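Long-range contact in putative Glycosidase (Bacteroides thetaiotaomicron, PDB 3R67), which is a putative glycosidase of unestablished function, probably with a beta-propeller fold: residues Y200-G205 with I218-M223. Residues are numbered along the deposited sequence; the frame is centred on the assembly and turned at random.
Sequences YWMYWG and INWEPM
Trp220 of 218-223 stands toward the strand 200-204, where Met202 meets its indole; the backbones themselves stay well apart, with the CA atoms of Met202 and Trp220 8.7 Å from each other. The touching parts run 72° apart, and side chains rather than backbone bonds bridge the gap. The side chain of Met202, like Met223 a selenomethionine in this model, lies against the indole from CB to CE. With CG of Met202 between its backbone N and carbonyl carbon (chi1 70°) and the chain turned about its CG-SE bond, the methyl swings over one indole face. There CE lies 3.3 Å from the centroid of the six-membered ring, 8° off the normal, a CH-pi contact. SE sits over the same face, 4.1 Å from that centroid, adding a Met-aromatic contact. The far end of the indole reaches the strand backbone: CZ3 of Trp220 comes 3.7 Å from C of Trp201, while CH2 of Trp220 meets CB of Tyr200 at 3.8 Å, the phenol ring of Tyr200 turning off from the contact. At the C-terminal end of 218-223, SE of Met223 comes 3.8 Å from CZ3 of Trp201, a second, oblique Met-aromatic contact. Trp204 is more loosely met: its NE1 lies 4.4 Å from CB of Pro222 and donates its hydrogen bond to Asn210 OD1. This largely buried apolar packing belongs to one antiparallel region of a mixed sheet, in what is probably a beta-propeller. Strand 210-214 pairs with both 199-204 and 221-222, so it links the two segments by its backbone while their side chains meet directly. Trp220 also packs on Val148 of strand 144-151, joining this sheet to a neighbouring four-stranded one.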
# COMPACT_ATOMS: atom_id res chain seq x y z
N TYR A 200 18.25 -0.93 -5.79
CA TYR A 200 17.03 -0.94 -4.99
C TYR A 200 16.00 -1.69 -5.80
O TYR A 200 16.08 -1.67 -7.03
CB TYR A 200 16.59 0.46 -4.60
CG TYR A 200 17.63 1.21 -3.81
CD1 TYR A 200 17.92 0.85 -2.49
CD2 TYR A 200 18.25 2.35 -4.32
CE1 TYR A 200 18.84 1.56 -1.73
CE2 TYR A 200 19.18 3.07 -3.57
CZ TYR A 200 19.47 2.66 -2.28
OH TYR A 200 20.37 3.36 -1.52
N TRP A 201 15.09 -2.40 -5.14
CA TRP A 201 14.11 -3.26 -5.82
C TRP A 201 12.69 -3.01 -5.35
O TRP A 201 12.48 -2.72 -4.17
CB TRP A 201 14.47 -4.73 -5.55
CG TRP A 201 15.80 -5.16 -6.11
CD1 TRP A 201 17.03 -4.88 -5.60
CD2 TRP A 201 16.02 -5.96 -7.27
NE1 TRP A 201 18.01 -5.41 -6.41
CE2 TRP A 201 17.42 -6.08 -7.45
CE3 TRP A 201 15.17 -6.59 -8.20
CZ2 TRP A 201 17.99 -6.81 -8.49
CZ3 TRP A 201 15.73 -7.31 -9.25
CH2 TRP A 201 17.12 -7.41 -9.39
N MSE A 202 11.72 -3.18 -6.26
CA MSE A 202 10.31 -3.10 -5.87
C MSE A 202 9.41 -4.01 -6.68
O MSE A 202 9.62 -4.20 -7.87
CB MSE A 202 9.73 -1.68 -5.97
CG MSE A 202 9.56 -1.16 -7.40
SE MSE A 202 8.62 0.55 -7.47
CE MSE A 202 9.35 1.18 -6.06
N TYR A 203 8.36 -4.51 -6.03
CA TYR A 203 7.25 -5.21 -6.65
C TYR A 203 6.18 -4.19 -6.85
O TYR A 203 5.96 -3.38 -5.94
CB TYR A 203 6.78 -6.41 -5.80
CG TYR A 203 7.87 -7.42 -5.54
CD1 TYR A 203 8.14 -8.43 -6.45
CD2 TYR A 203 8.64 -7.36 -4.38
CE1 TYR A 203 9.17 -9.35 -6.24
CE2 TYR A 203 9.66 -8.28 -4.15
CZ TYR A 203 9.93 -9.26 -5.09
OH TYR A 203 10.94 -10.16 -4.87
N TRP A 204 5.56 -4.14 -8.03
CA TRP A 204 4.50 -3.17 -8.22
C TRP A 204 3.45 -3.77 -9.16
O TRP A 204 3.77 -4.62 -9.98
CB TRP A 204 5.05 -1.82 -8.75
CG TRP A 204 5.50 -1.89 -10.18
CD1 TRP A 204 6.71 -2.31 -10.64
CD2 TRP A 204 4.70 -1.61 -11.33
NE1 TRP A 204 6.72 -2.31 -12.02
CE2 TRP A 204 5.49 -1.91 -12.47
CE3 TRP A 204 3.38 -1.16 -11.51
CZ2 TRP A 204 5.01 -1.73 -13.77
CZ3 TRP A 204 2.90 -1.03 -12.81
CH2 TRP A 204 3.71 -1.31 -13.91
N GLY A 205 2.23 -3.28 -9.06
CA GLY A 205 1.18 -3.71 -9.96
C GLY A 205 -0.13 -4.01 -9.28
O GLY A 205 -0.19 -4.18 -8.05
N ILE A 218 14.22 7.26 -6.69
CA ILE A 218 13.30 8.22 -7.32
C ILE A 218 12.92 7.73 -8.73
O ILE A 218 11.73 7.69 -9.07
CB ILE A 218 13.99 9.62 -7.35
CG1 ILE A 218 14.33 10.13 -5.92
CG2 ILE A 218 13.23 10.66 -8.17
CD1 ILE A 218 13.29 10.12 -4.91
N ASN A 219 13.93 7.37 -9.55
CA ASN A 219 13.77 6.91 -10.92
C ASN A 219 13.84 5.40 -10.95
O ASN A 219 14.89 4.83 -10.66
CB ASN A 219 14.84 7.54 -11.81
CG ASN A 219 14.76 9.04 -11.82
OD1 ASN A 219 13.82 9.65 -12.37
ND2 ASN A 219 15.73 9.69 -11.20
N TRP A 220 12.70 4.77 -11.25
CA TRP A 220 12.54 3.32 -11.27
C TRP A 220 12.42 2.82 -12.69
O TRP A 220 11.80 3.47 -13.53
CB TRP A 220 11.32 2.91 -10.43
CG TRP A 220 11.52 3.19 -8.97
CD1 TRP A 220 11.30 4.37 -8.32
CD2 TRP A 220 12.06 2.29 -7.99
NE1 TRP A 220 11.64 4.26 -6.99
CE2 TRP A 220 12.13 2.99 -6.77
CE3 TRP A 220 12.46 0.95 -8.03
CZ2 TRP A 220 12.58 2.39 -5.59
CZ3 TRP A 220 12.93 0.36 -6.86
CH2 TRP A 220 12.98 1.08 -5.66
N GLU A 221 13.01 1.66 -12.95
CA GLU A 221 13.04 1.05 -14.27
C GLU A 221 12.33 -0.33 -14.26
O GLU A 221 12.90 -1.30 -13.74
CB GLU A 221 14.50 0.91 -14.73
CG GLU A 221 14.66 0.37 -16.13
CD GLU A 221 16.09 0.11 -16.51
OE1 GLU A 221 16.65 -0.93 -16.08
OE2 GLU A 221 16.67 0.92 -17.27
N PRO A 222 11.10 -0.45 -14.85
CA PRO A 222 10.43 -1.76 -14.90
C PRO A 222 11.24 -2.79 -15.68
O PRO A 222 11.80 -2.47 -16.74
CB PRO A 222 9.11 -1.45 -15.64
CG PRO A 222 8.91 0.02 -15.47
CD PRO A 222 10.29 0.60 -15.50
N MSE A 223 11.32 -4.03 -15.16
CA MSE A 223 12.08 -5.08 -15.85
C MSE A 223 11.25 -5.65 -16.98
O MSE A 223 10.05 -5.88 -16.80
CB MSE A 223 12.53 -6.18 -14.89
CG MSE A 223 13.58 -5.67 -13.89
SE MSE A 223 14.20 -7.02 -12.68
CE MSE A 223 15.07 -8.18 -13.99